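Local coordinates for FACT complex subunit SPT16 (Ashbya gossypii, PDB 6A8M), which probably acts, as part of the FACT histone chaperone complex, to reorganise nucleosomes during transcription, replication and repair, this chain being the N-terminal, peptidase-like part of the subunit, at residues A[5-10]-A[59-64]. Numbering follows the deposited sequence.
Sequences VIIDFS and YEFPTT
Tyr59 OH is hydrogen-bonded to Tyr253 OH in the M24-type region, and the ring that carries it meets Val5. Val5 CG1 lies over one face of the Tyr59 ring, 3.8 Å from its centroid and 19° off the normal, a CH-pi contact. Standing anti to the backbone N (chi1 173°), CG1 is the branch set over the ring, while Val5 CG2 comes only to 4.1 Å from Tyr59 CE1. Ile6 O sits in the ring plane at the edge, 4.0 Å from Tyr59 CE2. An alanine in place of Tyr59 would probably leave the Tyr253 hydroxyl without this partner and Val5 CG1 without the ring face it rests on. Both segments belong to the N-terminal lobe, where 59-64 joins helix 48-57 to strand 64-68, and Thr63 and Thr64 form a G1 beta bulge opposite Leu37. The two meet through side chains, with no hydrogen bond between them. Deeper in, Ile7 CD1 comes obliquely to Phe61 CZ at 3.6 Å, while Ile7 also touches Tyr84 and Leu85 of helix 79-95. Asp8, at the N-cap of helix 9-22, accepts Ser10 OG through the syn lone pair of OD1 (3.0 Å) and a weak capping bond from Ser10 N; its OD2 bridges to Lys180.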
ATOM      1  N   VAL A   5      17.103   7.703 -13.723  1.00 53.67           N
ATOM      2  CA  VAL A   5      16.796   7.976 -12.323  1.00 49.16           C
ATOM      3  C   VAL A   5      17.145   9.427 -12.018  1.00 46.06           C
ATOM      4  O   VAL A   5      18.301   9.841 -12.157  1.00 44.04           O
ATOM      5  CB  VAL A   5      17.559   7.025 -11.392  1.00 49.11           C
ATOM      6  CG1 VAL A   5      17.355   7.433  -9.940  1.00 49.38           C
ATOM      7  CG2 VAL A   5      17.119   5.580 -11.618  1.00 49.27           C
ATOM      8  N   ILE A   6      16.143  10.204 -11.611  1.00 43.02           N
ATOM      9  CA  ILE A   6      16.331  11.583 -11.175  1.00 40.14           C
ATOM     10  C   ILE A   6      15.539  11.762  -9.891  1.00 36.25           C
ATOM     11  O   ILE A   6      14.315  11.577  -9.883  1.00 36.37           O
ATOM     12  CB  ILE A   6      15.874  12.607 -12.228  1.00 40.28           C
ATOM     13  CG1 ILE A   6      16.788  12.572 -13.462  1.00 42.00           C
ATOM     14  CG2 ILE A   6      15.843  14.004 -11.615  1.00 39.29           C
ATOM     15  CD1 ILE A   6      18.044  13.413 -13.322  1.00 42.88           C
ATOM     16  N   ILE A   7      16.227  12.122  -8.813  1.00 31.73           N
ATOM     17  CA  ILE A   7      15.565  12.301  -7.530  1.00 27.46           C
ATOM     18  C   ILE A   7      14.957  13.695  -7.473  1.00 26.28           C
ATOM     19  O   ILE A   7      15.608  14.685  -7.819  1.00 26.93           O
ATOM     20  CB  ILE A   7      16.547  12.054  -6.374  1.00 27.89           C
ATOM     21  CG1 ILE A   7      16.746  10.546  -6.204  1.00 30.01           C
ATOM     22  CG2 ILE A   7      16.026  12.656  -5.082  1.00 24.10           C
ATOM     23  CD1 ILE A   7      18.186  10.148  -6.117  1.00 32.07           C
ATOM     24  N   ASP A   8      13.688  13.760  -7.091  1.00 25.52           N
ATOM     25  CA  ASP A   8      12.980  15.016  -6.844  1.00 26.27           C
ATOM     26  C   ASP A   8      13.457  15.559  -5.503  1.00 24.69           C
ATOM     27  O   ASP A   8      13.048  15.075  -4.443  1.00 24.43           O
ATOM     28  CB  ASP A   8      11.472  14.765  -6.856  1.00 28.22           C
ATOM     29  CG  ASP A   8      10.655  16.007  -6.545  1.00 30.58           C
ATOM     30  OD1 ASP A   8      11.240  17.072  -6.252  1.00 30.23           O
ATOM     31  OD2 ASP A   8       9.406  15.910  -6.583  1.00 30.30           O
ATOM     32  N   PHE A   9      14.319  16.576  -5.538  1.00 24.71           N
ATOM     33  CA  PHE A   9      14.950  17.035  -4.310  1.00 24.46           C
ATOM     34  C   PHE A   9      14.110  18.030  -3.511  1.00 25.74           C
ATOM     35  O   PHE A   9      14.370  18.208  -2.319  1.00 24.70           O
ATOM     36  CB  PHE A   9      16.336  17.612  -4.619  1.00 27.68           C
ATOM     37  CG  PHE A   9      17.440  16.665  -4.284  1.00 28.00           C
ATOM     38  CD1 PHE A   9      17.913  16.587  -2.982  1.00 29.31           C
ATOM     39  CD2 PHE A   9      17.950  15.798  -5.240  1.00 29.25           C
ATOM     40  CE1 PHE A   9      18.907  15.681  -2.640  1.00 29.45           C
ATOM     41  CE2 PHE A   9      18.948  14.891  -4.908  1.00 29.30           C
ATOM     42  CZ  PHE A   9      19.424  14.834  -3.608  1.00 29.72           C
ATOM     43  N   SER A  10      13.115  18.692  -4.103  1.00 25.90           N
ATOM     44  CA  SER A  10      12.240  19.476  -3.234  1.00 27.66           C
ATOM     45  C   SER A  10      11.367  18.544  -2.408  1.00 23.25           C
ATOM     46  O   SER A  10      11.128  18.783  -1.224  1.00 23.26           O
ATOM     47  CB  SER A  10      11.390  20.460  -4.044  1.00 32.52           C
ATOM     48  OG  SER A  10      10.634  19.804  -5.042  1.00 37.55           O
ATOM     49  N   TYR A  59      12.839   5.909  -5.067  1.00 18.29           N
ATOM     50  CA  TYR A  59      13.477   4.677  -5.515  1.00 17.69           C
ATOM     51  C   TYR A  59      14.037   3.976  -4.299  1.00 18.57           C
ATOM     52  O   TYR A  59      14.398   4.624  -3.314  1.00 18.81           O
ATOM     53  CB  TYR A  59      14.640   4.925  -6.478  1.00 18.73           C
ATOM     54  CG  TYR A  59      14.236   5.665  -7.708  1.00 22.67           C
ATOM     55  CD1 TYR A  59      13.776   4.973  -8.816  1.00 25.47           C
ATOM     56  CD2 TYR A  59      14.280   7.046  -7.759  1.00 24.65           C
ATOM     57  CE1 TYR A  59      13.395   5.632  -9.958  1.00 27.36           C
ATOM     58  CE2 TYR A  59      13.883   7.729  -8.910  1.00 28.96           C
ATOM     59  CZ  TYR A  59      13.443   6.999 -10.007  1.00 30.17           C
ATOM     60  OH  TYR A  59      13.037   7.625 -11.171  1.00 32.93           O
ATOM     61  N   GLU A  60      14.119   2.653  -4.380  1.00 17.83           N
ATOM     62  CA  GLU A  60      14.829   1.889  -3.367  1.00 18.77           C
ATOM     63  C   GLU A  60      16.331   1.950  -3.664  1.00 19.48           C
ATOM     64  O   GLU A  60      16.755   1.765  -4.811  1.00 18.39           O
ATOM     65  CB  GLU A  60      14.311   0.447  -3.335  1.00 20.99           C
ATOM     66  CG  GLU A  60      14.918  -0.397  -2.243  1.00 23.04           C
ATOM     67  CD  GLU A  60      14.512  -1.861  -2.290  1.00 25.48           C
ATOM     68  OE1 GLU A  60      14.818  -2.554  -3.289  1.00 27.06           O
ATOM     69  OE2 GLU A  60      13.914  -2.328  -1.312  1.00 24.91           O
ATOM     70  N   PHE A  61      17.134   2.266  -2.643  1.00 16.56           N
ATOM     71  CA  PHE A  61      18.590   2.290  -2.769  1.00 17.05           C
ATOM     72  C   PHE A  61      19.141   1.100  -2.005  1.00 17.88           C
ATOM     73  O   PHE A  61      19.252   1.154  -0.768  1.00 18.16           O
ATOM     74  CB  PHE A  61      19.188   3.598  -2.225  1.00 18.10           C
ATOM     75  CG  PHE A  61      19.235   4.747  -3.221  1.00 20.63           C
ATOM     76  CD1 PHE A  61      18.182   4.997  -4.086  1.00 23.63           C
ATOM     77  CD2 PHE A  61      20.320   5.608  -3.238  1.00 20.77           C
ATOM     78  CE1 PHE A  61      18.241   6.065  -4.994  1.00 23.34           C
ATOM     79  CE2 PHE A  61      20.384   6.681  -4.127  1.00 24.35           C
ATOM     80  CZ  PHE A  61      19.343   6.911  -5.002  1.00 23.59           C
ATOM     81  N   PRO A  62      19.450  -0.012  -2.662  1.00 18.10           N
ATOM     82  CA  PRO A  62      19.971  -1.164  -1.927  1.00 17.23           C
ATOM     83  C   PRO A  62      21.311  -0.853  -1.279  1.00 16.09           C
ATOM     84  O   PRO A  62      22.006   0.102  -1.644  1.00 16.89           O
ATOM     85  CB  PRO A  62      20.114  -2.242  -3.007  1.00 18.84           C
ATOM     86  CG  PRO A  62      19.099  -1.863  -4.017  1.00 20.42           C
ATOM     87  CD  PRO A  62      19.155  -0.357  -4.063  1.00 18.90           C
ATOM     88  N   THR A  63      21.654  -1.677  -0.285  1.00 15.65           N
ATOM     89  CA  THR A  63      22.964  -1.617   0.361  1.00 16.30           C
ATOM     90  C   THR A  63      23.281  -0.200   0.844  1.00 15.04           C
ATOM     91  O   THR A  63      24.307   0.387   0.503  1.00 19.96           O
ATOM     92  CB  THR A  63      24.035  -2.127  -0.607  1.00 18.52           C
ATOM     93  OG1 THR A  63      23.574  -3.345  -1.205  1.00 22.65           O
ATOM     94  CG2 THR A  63      25.309  -2.418   0.113  1.00 20.47           C
ATOM     95  N   THR A  64      22.347   0.371   1.601  1.00 14.71           N
ATOM     96  CA  THR A  64      22.374   1.777   1.972  1.00 15.18           C
ATOM     97  C   THR A  64      21.863   1.925   3.391  1.00 14.58           C
ATOM     98  O   THR A  64      20.881   1.282   3.764  1.00 14.69           O
ATOM     99  CB  THR A  64      21.495   2.615   1.026  1.00 15.12           C
ATOM    100  OG1 THR A  64      22.076   2.596  -0.276  1.00 15.45           O
ATOM    101  CG2 THR A  64      21.359   4.056   1.507  1.00 15.56           C
TER